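Side-chain contacts in glycosyl hydrolase family 26 (Bacteroides ovatus, PDB 4ZXO), which hydrolyses the backbone of beta-mannans as a GH26 beta-mannanase, acting in galactomannan breakdown by Bacteroides ovatus: residues 129-132 against 133-136; 184-187 against 188-192; 241-244 against 245-248; 254-257 against 258-262. One frame throughout, in Å; residues are numbered along the deposited sequence. Where two conformers were deposited one is given.

Contact 1 of 4, residues 129-132 against 133-136; sequences GENH and VKML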
loop_
_atom_site.group_PDB
_atom_site.type_symbol
_atom_site.label_atom_id
_atom_site.label_comp_id
_atom_site.label_asym_id
_atom_site.label_seq_id
_atom_site.Cartn_x
_atom_site.Cartn_y
_atom_site.Cartn_z
ATOM N N GLY A 129 -17.538 5.531 22.918
ATOM C CA GLY A 129 -16.313 5.186 23.618
ATOM C C GLY A 129 -15.538 6.432 23.950
ATOM O O GLY A 129 -15.718 7.471 23.304
ATOM N N GLU A 130 -14.640 6.329 24.919
ATOM C CA GLU A 130 -13.940 7.511 25.437
ATOM C C GLU A 130 -13.012 8.120 24.410
ATOM O O GLU A 130 -12.639 9.298 24.515
ATOM C CB GLU A 130 -13.152 7.147 26.690
ATOM C CG GLU A 130 -12.209 6.066 26.386
ATOM C CD GLU A 130 -11.512 5.495 27.581
ATOM O OE1 GLU A 130 -11.144 6.295 28.489
ATOM O OE2 GLU A 130 -11.313 4.242 27.569
ATOM N N ASN A 131 -12.620 7.327 23.411
ATOM C CA ASN A 131 -11.687 7.843 22.405
ATOM C C ASN A 131 -12.280 7.985 21.018
ATOM O O ASN A 131 -11.563 8.163 20.035
ATOM C CB ASN A 131 -10.443 6.951 22.326
ATOM C CG ASN A 131 -9.685 6.923 23.637
ATOM O OD1 ASN A 131 -9.389 7.971 24.205
ATOM N ND2 ASN A 131 -9.423 5.741 24.150
ATOM N N HIS A 132 -13.601 7.990 20.952
ATOM C CA HIS A 132 -14.289 8.099 19.656
ATOM C C HIS A 132 -14.052 9.471 18.990
ATOM O O HIS A 132 -13.701 9.537 17.821
ATOM C CB HIS A 132 -15.775 7.866 19.845
ATOM C CG HIS A 132 -16.586 8.006 18.605
ATOM N ND1 HIS A 132 -16.558 7.081 17.587
ATOM C CD2 HIS A 132 -17.500 8.938 18.245
ATOM C CE1 HIS A 132 -17.397 7.450 16.635
ATOM N NE2 HIS A 132 -17.963 8.585 16.999
ATOM N N VAL A 133 -14.271 10.566 19.714
ATOM C CA VAL A 133 -14.109 11.880 19.082
ATOM C C VAL A 133 -12.668 12.070 18.602
ATOM O O VAL A 133 -12.433 12.602 17.490
ATOM C CB VAL A 133 -14.563 13.020 20.063
ATOM C CG1 VAL A 133 -14.266 14.426 19.486
ATOM C CG2 VAL A 133 -16.070 12.869 20.281
ATOM N N LYS A 134 -11.715 11.647 19.424
ATOM C CA LYS A 134 -10.296 11.746 19.068
ATOM C C LYS A 134 -10.015 10.910 17.819
ATOM O O LYS A 134 -9.296 11.356 16.954
ATOM C CB LYS A 134 -9.429 11.272 20.192
ATOM C CG LYS A 134 -7.979 11.510 19.924
ATOM C CD LYS A 134 -7.074 11.271 21.119
ATOM C CE LYS A 134 -7.087 9.821 21.551
ATOM N NZ LYS A 134 -6.135 9.624 22.670
ATOM N N MET A 135 -10.556 9.693 17.756
ATOM C CA MET A 135 -10.315 8.856 16.571
ATOM C C MET A 135 -10.824 9.581 15.317
ATOM O O MET A 135 -10.154 9.538 14.279
ATOM C CB MET A 135 -11.008 7.506 16.700
ATOM C CG MET A 135 -10.608 6.488 15.599
ATOM S SD MET A 135 -8.861 5.939 15.703
ATOM C CE MET A 135 -8.215 6.539 14.127
ATOM N N LEU A 136 -11.987 10.256 15.408
ATOM C CA LEU A 136 -12.486 10.944 14.239
ATOM C C LEU A 136 -11.577 12.163 13.928
ATOM O O LEU A 136 -11.379 12.474 12.750
ATOM C CB LEU A 136 -13.953 11.379 14.408
ATOM C CG LEU A 136 -14.949 10.259 14.628
ATOM C CD1 LEU A 136 -16.353 10.841 14.679
ATOM C CD2 LEU A 136 -14.884 9.256 13.524
HETATM O O HOH W 1 -15.120 10.305 22.563
HETATM O O HOH W 2 -12.289 11.293 22.249
#

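Contact 2 of 4, residues 184-187 against 188-192; sequences YKTL and WRMTN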
loop_
_atom_site.group_PDB
_atom_site.type_symbol
_atom_site.label_atom_id
_atom_site.label_comp_id
_atom_site.label_asym_id
_atom_site.label_seq_id
_atom_site.Cartn_x
_atom_site.Cartn_y
_atom_site.Cartn_z
ATOM N N TYR A 184 -14.149 -4.100 13.883
ATOM C CA TYR A 184 -13.172 -3.815 12.834
ATOM C C TYR A 184 -13.858 -3.163 11.604
ATOM O O TYR A 184 -13.343 -2.187 11.012
ATOM C CB TYR A 184 -12.446 -5.106 12.432
ATOM C CG TYR A 184 -11.445 -4.863 11.336
ATOM C CD1 TYR A 184 -10.154 -4.353 11.594
ATOM C CD2 TYR A 184 -11.806 -5.116 9.999
ATOM C CE1 TYR A 184 -9.238 -4.096 10.533
ATOM C CE2 TYR A 184 -10.908 -4.856 8.973
ATOM C CZ TYR A 184 -9.627 -4.376 9.263
ATOM O OH TYR A 184 -8.808 -4.122 8.198
ATOM N N LYS A 185 -15.003 -3.729 11.189
ATOM C CA LYS A 185 -15.709 -3.135 10.041
ATOM C C LYS A 185 -16.119 -1.726 10.369
ATOM O O LYS A 185 -16.141 -0.896 9.479
ATOM C CB LYS A 185 -16.951 -3.950 9.639
ATOM C CG LYS A 185 -16.593 -5.326 9.070
ATOM C CD LYS A 185 -17.829 -6.153 8.807
ATOM C CE LYS A 185 -17.425 -7.542 8.478
ATOM N NZ LYS A 185 -18.688 -8.411 8.336
ATOM N N THR A 186 -16.458 -1.442 11.639
ATOM C CA THR A 186 -16.827 -0.074 12.022
ATOM C C THR A 186 -15.646 0.886 11.885
ATOM O O THR A 186 -15.860 2.044 11.501
ATOM C CB THR A 186 -17.366 -0.040 13.449
ATOM O OG1 THR A 186 -18.490 -0.916 13.507
ATOM C CG2 THR A 186 -17.811 1.374 13.851
ATOM N N LEU A 187 -14.417 0.422 12.134
ATOM C CA LEU A 187 -13.247 1.287 11.872
ATOM C C LEU A 187 -13.246 1.762 10.439
ATOM O O LEU A 187 -13.014 2.917 10.149
ATOM C CB LEU A 187 -11.918 0.580 12.089
ATOM C CG LEU A 187 -11.458 0.418 13.526
ATOM C CD1 LEU A 187 -10.176 -0.390 13.541
ATOM C CD2 LEU A 187 -11.318 1.783 14.177
ATOM N N TRP A 188 -13.477 0.829 9.537
ATOM C CA TRP A 188 -13.536 1.161 8.140
ATOM C C TRP A 188 -14.680 2.093 7.819
ATOM O O TRP A 188 -14.478 3.065 7.073
ATOM C CB TRP A 188 -13.689 -0.096 7.318
ATOM C CG TRP A 188 -12.363 -0.781 7.010
ATOM C CD1 TRP A 188 -11.846 -1.905 7.591
ATOM C CD2 TRP A 188 -11.414 -0.362 6.022
ATOM N NE1 TRP A 188 -10.638 -2.223 7.014
ATOM C CE2 TRP A 188 -10.363 -1.309 6.029
ATOM C CE3 TRP A 188 -11.362 0.711 5.111
ATOM C CZ2 TRP A 188 -9.255 -1.204 5.190
ATOM C CZ3 TRP A 188 -10.252 0.799 4.244
ATOM C CH2 TRP A 188 -9.224 -0.152 4.288
ATOM N N ARG A 189 -15.862 1.852 8.380
ATOM C CA ARG A 189 -16.960 2.758 8.124
ATOM C C ARG A 189 -16.710 4.169 8.650
ATOM O O ARG A 189 -17.004 5.159 7.946
ATOM C CB ARG A 189 -18.233 2.177 8.710
ATOM C CG ARG A 189 -18.706 0.959 7.887
ATOM C CD ARG A 189 -20.185 0.696 8.068
ATOM N NE ARG A 189 -20.474 0.524 9.476
ATOM C CZ ARG A 189 -20.408 -0.633 10.156
ATOM N NH1 ARG A 189 -20.699 -0.595 11.453
ATOM N NH2 ARG A 189 -20.116 -1.803 9.546
ATOM N N MET A 190 -16.150 4.284 9.855
ATOM C CA MET A 190 -15.748 5.614 10.379
ATOM C C MET A 190 -14.746 6.301 9.482
ATOM O O MET A 190 -14.834 7.487 9.214
ATOM C CB MET A 190 -15.125 5.503 11.780
ATOM C CG MET A 190 -16.101 5.166 12.848
ATOM S SD MET A 190 -15.273 4.556 14.354
ATOM C CE MET A 190 -14.191 5.912 14.762
ATOM N N THR A 191 -13.758 5.541 9.007
ATOM C CA THR A 191 -12.755 6.133 8.115
ATOM C C THR A 191 -13.398 6.641 6.831
ATOM O O THR A 191 -13.184 7.781 6.414
ATOM C CB THR A 191 -11.699 5.091 7.789
ATOM O OG1 THR A 191 -11.106 4.594 9.014
ATOM C CG2 THR A 191 -10.590 5.655 6.844
ATOM N N ASN A 192 -14.193 5.781 6.209
ATOM C CA ASN A 192 -14.835 6.185 4.951
ATOM C C ASN A 192 -15.756 7.355 5.181
ATOM O O ASN A 192 -15.782 8.295 4.381
ATOM C CB ASN A 192 -15.583 5.007 4.371
ATOM C CG ASN A 192 -16.252 5.332 3.076
ATOM O OD1 ASN A 192 -15.590 5.645 2.078
ATOM N ND2 ASN A 192 -17.586 5.234 3.062
#

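Contact 3 of 4, residues 241-244 against 245-248; sequences RSQY and IKQL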
loop_
_atom_site.group_PDB
_atom_site.type_symbol
_atom_site.label_atom_id
_atom_site.label_comp_id
_atom_site.label_asym_id
_atom_site.label_seq_id
_atom_site.Cartn_x
_atom_site.Cartn_y
_atom_site.Cartn_z
ATOM N N ARG A 241 11.711 -20.074 1.328
ATOM C CA ARG A 241 11.265 -19.971 -0.052
ATOM C C ARG A 241 10.096 -20.887 -0.396
ATOM O O ARG A 241 9.149 -20.434 -1.036
ATOM C CB ARG A 241 12.416 -20.274 -0.986
ATOM C CG ARG A 241 12.069 -20.157 -2.448
ATOM C CD ARG A 241 13.313 -20.348 -3.316
ATOM N NE ARG A 241 12.961 -20.113 -4.705
ATOM C CZ ARG A 241 12.492 -21.049 -5.520
ATOM N NH1 ARG A 241 12.307 -22.294 -5.065
ATOM N NH2 ARG A 241 12.233 -20.751 -6.792
ATOM N N SER A 242 10.164 -22.173 -0.028
ATOM C CA SER A 242 9.079 -23.082 -0.407
ATOM C C SER A 242 7.731 -22.636 0.195
ATOM O O SER A 242 6.674 -22.651 -0.466
ATOM C CB SER A 242 9.420 -24.523 0.026
ATOM O OG SER A 242 9.407 -24.651 1.454
ATOM N N GLN A 243 7.773 -22.214 1.453
ATOM C CA GLN A 243 6.564 -21.808 2.138
ATOM C C GLN A 243 6.018 -20.543 1.470
ATOM O O GLN A 243 4.805 -20.375 1.282
ATOM C CB GLN A 243 6.842 -21.548 3.623
ATOM C CG GLN A 243 5.581 -21.569 4.468
ATOM C CD GLN A 243 4.894 -22.946 4.485
ATOM O OE1 GLN A 243 5.537 -23.986 4.289
ATOM N NE2 GLN A 243 3.578 -22.945 4.689
ATOM N N TYR A 244 6.915 -19.617 1.144
ATOM C CA TYR A 244 6.500 -18.385 0.463
ATOM C C TYR A 244 5.798 -18.683 -0.858
ATOM O O TYR A 244 4.774 -18.081 -1.174
ATOM C CB TYR A 244 7.714 -17.505 0.221
ATOM C CG TYR A 244 7.474 -16.230 -0.564
ATOM C CD1 TYR A 244 6.747 -15.150 -0.041
ATOM C CD2 TYR A 244 8.018 -16.078 -1.830
ATOM C CE1 TYR A 244 6.581 -13.981 -0.771
ATOM C CE2 TYR A 244 7.853 -14.904 -2.585
ATOM C CZ TYR A 244 7.160 -13.855 -2.026
ATOM O OH TYR A 244 7.008 -12.681 -2.733
ATOM N N ILE A 245 6.369 -19.590 -1.655
ATOM C CA ILE A 245 5.760 -19.918 -2.938
ATOM C C ILE A 245 4.365 -20.499 -2.705
ATOM O O ILE A 245 3.432 -20.095 -3.366
ATOM C CB ILE A 245 6.669 -20.883 -3.752
ATOM C CG1 ILE A 245 7.872 -20.082 -4.252
ATOM C CG2 ILE A 245 5.946 -21.410 -4.978
ATOM C CD1 ILE A 245 8.993 -20.942 -4.756
ATOM N N LYS A 246 4.228 -21.399 -1.734
ATOM C CA LYS A 246 2.921 -21.982 -1.412
ATOM C C LYS A 246 1.939 -20.888 -0.930
ATOM O O LYS A 246 0.807 -20.787 -1.391
ATOM C CB LYS A 246 3.070 -23.092 -0.333
ATOM C CG LYS A 246 1.760 -23.637 0.235
ATOM C CD LYS A 246 1.945 -24.973 1.022
ATOM C CE LYS A 246 0.568 -25.550 1.549
ATOM N NZ LYS A 246 0.498 -27.073 1.872
ATOM N N GLN A 247 2.373 -20.103 0.040
ATOM C CA GLN A 247 1.473 -19.150 0.647
ATOM C C GLN A 247 1.155 -17.979 -0.254
ATOM O O GLN A 247 -0.005 -17.498 -0.242
ATOM C CB GLN A 247 2.070 -18.627 1.926
ATOM C CG GLN A 247 2.144 -19.704 3.010
ATOM C CD GLN A 247 0.763 -20.216 3.425
ATOM O OE1 GLN A 247 -0.205 -19.465 3.405
ATOM N NE2 GLN A 247 0.675 -21.510 3.807
ATOM N N LEU A 248 2.134 -17.548 -1.072
ATOM C CA LEU A 248 1.818 -16.472 -2.022
ATOM C C LEU A 248 0.872 -16.986 -3.110
ATOM O O LEU A 248 -0.090 -16.303 -3.470
ATOM C CB LEU A 248 3.097 -15.889 -2.641
ATOM C CG LEU A 248 2.860 -14.645 -3.498
ATOM C CD1 LEU A 248 2.099 -13.489 -2.719
ATOM C CD2 LEU A 248 4.174 -14.207 -4.143
#

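Contact 4 of 4, residues 254-257 against 258-262; sequences ILTE and AGKKH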
loop_
_atom_site.group_PDB
_atom_site.type_symbol
_atom_site.label_atom_id
_atom_site.label_comp_id
_atom_site.label_asym_id
_atom_site.label_seq_id
_atom_site.Cartn_x
_atom_site.Cartn_y
_atom_site.Cartn_z
ATOM N N ILE A 254 -6.672 -16.734 -3.846
ATOM C CA ILE A 254 -7.788 -16.166 -3.079
ATOM C C ILE A 254 -8.165 -14.778 -3.591
ATOM O O ILE A 254 -9.343 -14.514 -3.844
ATOM C CB ILE A 254 -7.440 -16.105 -1.593
ATOM C CG1 ILE A 254 -7.526 -17.509 -0.998
ATOM C CG2 ILE A 254 -8.377 -15.116 -0.817
ATOM C CD1 ILE A 254 -6.869 -17.617 0.372
ATOM N N LEU A 255 -7.174 -13.916 -3.810
ATOM C CA LEU A 255 -7.428 -12.576 -4.331
ATOM C C LEU A 255 -8.095 -12.614 -5.690
ATOM O O LEU A 255 -9.069 -11.881 -5.924
ATOM C CB LEU A 255 -6.139 -11.740 -4.490
ATOM C CG LEU A 255 -5.476 -11.227 -3.242
ATOM C CD1 LEU A 255 -4.418 -10.229 -3.591
ATOM C CD2 LEU A 255 -6.468 -10.616 -2.293
ATOM N N THR A 256 -7.583 -13.454 -6.585
ATOM C CA THR A 256 -8.150 -13.536 -7.928
ATOM C C THR A 256 -9.625 -13.990 -7.851
ATOM O O THR A 256 -10.510 -13.387 -8.503
ATOM C CB THR A 256 -7.299 -14.477 -8.801
ATOM O OG1 THR A 256 -5.935 -13.990 -8.806
ATOM C CG2 THR A 256 -7.782 -14.538 -10.230
ATOM N N GLU A 257 -9.907 -15.010 -7.026
ATOM C CA GLU A 257 -11.278 -15.553 -6.867
ATOM C C GLU A 257 -12.175 -14.455 -6.277
ATOM O O GLU A 257 -13.310 -14.215 -6.743
ATOM C CB GLU A 257 -11.220 -16.847 -5.963
ATOM C CG GLU A 257 -12.547 -17.687 -5.700
ATOM C CD GLU A 257 -12.314 -18.970 -4.789
ATOM O OE1 GLU A 257 -11.322 -19.702 -5.085
ATOM O OE2 GLU A 257 -13.087 -19.254 -3.775
ATOM N N ALA A 258 -11.688 -13.775 -5.249
ATOM C CA ALA A 258 -12.496 -12.742 -4.583
ATOM C C ALA A 258 -12.712 -11.513 -5.485
ATOM O O ALA A 258 -13.784 -10.885 -5.500
ATOM C CB ALA A 258 -11.814 -12.306 -3.276
ATOM N N GLY A 259 -11.680 -11.152 -6.220
ATOM C CA GLY A 259 -11.746 -10.006 -7.113
ATOM C C GLY A 259 -12.723 -10.249 -8.247
ATOM O O GLY A 259 -13.445 -9.328 -8.633
ATOM N N LYS A 260 -12.755 -11.467 -8.784
ATOM C CA LYS A 260 -13.828 -11.803 -9.732
ATOM C C LYS A 260 -15.202 -11.774 -9.068
ATOM O O LYS A 260 -16.137 -11.213 -9.618
ATOM C CB LYS A 260 -13.568 -13.186 -10.351
ATOM C CG LYS A 260 -12.471 -13.218 -11.377
ATOM C CD LYS A 260 -12.169 -14.684 -11.803
ATOM C CE LYS A 260 -10.808 -14.851 -12.550
ATOM N NZ LYS A 260 -10.151 -16.186 -12.417
ATOM N N LYS A 261 -15.351 -12.374 -7.897
ATOM C CA LYS A 261 -16.648 -12.419 -7.212
ATOM C C LYS A 261 -17.193 -11.009 -6.915
ATOM O O LYS A 261 -18.407 -10.778 -6.991
ATOM C CB LYS A 261 -16.557 -13.224 -5.902
ATOM C CG LYS A 261 -17.922 -13.409 -5.213
ATOM C CD LYS A 261 -17.827 -14.335 -4.031
ATOM C CE LYS A 261 -19.250 -14.635 -3.443
ATOM N NZ LYS A 261 -19.187 -15.722 -2.423
ATOM N N HIS A 262 -16.310 -10.069 -6.565
ATOM C CA HIS A 262 -16.744 -8.762 -6.115
ATOM C C HIS A 262 -16.397 -7.637 -7.091
ATOM O O HIS A 262 -16.579 -6.458 -6.753
ATOM C CB HIS A 262 -16.085 -8.475 -4.725
ATOM C CG HIS A 262 -16.613 -9.343 -3.634
ATOM N ND1 HIS A 262 -17.593 -8.915 -2.765
ATOM C CD2 HIS A 262 -16.400 -10.649 -3.347
ATOM C CE1 HIS A 262 -17.902 -9.902 -1.941
ATOM N NE2 HIS A 262 -17.182 -10.957 -2.265
#

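Contact 1 of 4, residues 129-132 against 133-136
His-132 and Val-133 join a type I beta turn, Gly-129 to His-132, to the first turn of helix 132-147, so the contact is a helix N terminus. Asn-131 holds the N-cap position, but its side chain makes no capping bond: its ND2 goes to Ser-124 OG. Water takes up the first amides instead. Val-133 N gives its hydrogen to a water, 3.0 Å away, that in turn donates to Gly-129 O. Lys-134 N does the same through a second water at 2.9 Å, which donates to Glu-130 O. The Lys-134 side chain runs alongside that of Asn-131, pointing the same way; NZ stays 4.0 Å from Asn-131 OD1 and is hydrogen-bonded to Pro-107 O. With Met-135 the direct helical bonds begin, its N lying 2.9 Å from Asn-131 O with an N-H...O angle of 155°. Its CB rests against the same oxygen, while CG touches Met-190 of helix 181-197 and the thioether end leads away from the turn. Leu-136 N follows with a 3.0 Å bond to His-132 O, and its isobutyl group packs against the imidazole one turn back. Chi1 of His-132, 178°, swings the ring away from the backbone N and over this leucine, while ND1 is hydrogen-bonded to Val-125 O. With the imidazole cut back to an alanine, Val-125 O is likely to lose this donor and Leu-136 the ring beside it. Leu-136 CG sits 4.1 Å above one ring face, displaced toward the rim, and Leu-136 CD1 comes 3.6 Å from His-132 NE2.

Contact 2 of 4, residues 184-187 against 188-192
Leu-187 O is gripped twice by one residue: Thr-191 OG1 donates to it at 2.8 Å and Thr-191 N at 3.0 Å, the two arriving from opposite faces of the carbonyl plane. Chi1 of Thr-191, -57°, sets OG1 beside its own backbone N, where it can fold back onto the preceding turn of the helix; the same hydroxyl is also hydrogen-bonded to Trp-164 NE1. A second i to i+4 pair joins two aromatic side chains that lie side by side. Trp-188 NE1 donates to Tyr-184 OH at 2.9 Å, with the oxygen close to the indole plane. The rings are turned at 72°, an offset edge-to-face pair in which the tryptophan brings its edge to the tyrosine face, Trp-188 CD1 lying 3.4 Å from Tyr-184 CE2. Tyr-184 OH passes its own hydrogen to Trp-164 O, which fixes the hydroxyl between two partners. A phenylalanine in its place would probably keep the ring contact but leave the indole N-H and Trp-164 O without their shared mate. On the outer side, the Arg-189 guanidinium folds back with one face over Thr-186 CA and Lys-185 O. Its NH1 comes 3.0 Å from Thr-186 OG1 at an angle too poor for a hydrogen bond, and that hydroxyl is bonded to Glu-182 O. Within the TIM barrel, helix 181-197 thus sets Trp-188 against strand 203-207, Leu-187 against helix 121-125, and Met-190 with Thr-191 against helix 132-147.

Contact 3 of 4, residues 241-244 against 245-248
An extended Arg-241 chain, with chi1 at -178°, and an Ile-245 whose CG1 lies beside its backbone N, chi1 -72°, bring a methyl over a guanidinium. Ile-245 CD1 sits 3.5 Å above the guanidinium plane of Arg-241 and over its centre, 3.6 Å from CZ. The flat cation is held in that orientation by bonds outside the pair, from NE to Thr-285 OG1 and from NH2 to Gly-284 O, so the isoleucine packs on a group whose rotation those bonds restrain. On the buried side Tyr-244 and Leu-248 run side by side in the same direction. Chi1 of Tyr-244, 176°, sends the ring along the course of the leucine, whose CD2 reaches 3.7 Å from Tyr-244 CZ, while the hydroxyl beyond is hydrogen-bonded to Thr-271 OG1. In a third i to i+4 pair, Gln-243 and Gln-247 lie side by side, their CG atoms 4.2 Å apart. Backbone bonds underlie all three pairs, among them Gln-247 N to Gln-243 O and Leu-248 N to Tyr-244 O, each 2.7 Å long. Near the helix start, Glu-240 OE1 takes hydrogen bonds from Ser-242 OG and Gln-243 N. This is the opening of helix 241-262, the crossover helix between parallel strands 231-235 and 266-271; Tyr-244 and Leu-248 face helix 281-290, and the tyrosine hydroxyl reaches the end of strand 266-271.

Contact 4 of 4, residues 254-257 against 258-262
Ala-258 N donates to Ile-254 O at 2.8 Å, and three more backbone hydrogen bonds of the same i to i+4 kind continue the ladder of helix 241-262: Gly-259 to Leu-255 at 2.7 Å between N and O, Lys-260 to Thr-256, and Lys-261 to Glu-257. Van der Waals contact is slight by comparison. Thr-256 and Lys-260 lie alongside each other, the methyl CG2 touching the end of the lysine chain 3.6 Å from NZ. Chi1 of Thr-256, -57°, decides which branch meets the lysine, since it puts OG1 beside the backbone N, where it is hydrogen-bonded to Leu-252 O. Ala-258 CB rests 3.4 Å from Ile-254 O and packs inward on Leu-232 of strand 231-235, while Leu-255 packs on Thr-234 of that strand and on Ile-266 of strand 266-271. Charged groups do not pair between the segments: Glu-257 OE2 is 7.2 Å from Lys-261 NZ. The turn is therefore held chiefly by its main chain, with small and apolar residues against the barrel strands and the glutamate and lysines on the exposed side.

How the contacts relate
Contacts 1 to 4 follow one another along the chain, all within the GH26 TIM-barrel range, and all concern helices around the parallel strands. Contact 1, at the start of helix 132-147, touches contact 2 on helix 181-197: Met-190 CE meets Leu-136 CD2 at 3.6 Å and Met-135 CG at 3.7 Å, the two contacts' centres being about 13 Å apart. Contacts 3 and 4 share helix 241-262, near its start and toward its end, with centres about 20 Å apart. Across the pairs, centres lie about 22 Å (contacts 2 and 4) to 40 Å (contacts 1 and 3) apart, without touching. Local helix contacts thus recur at separate points of the barrel's outer layer.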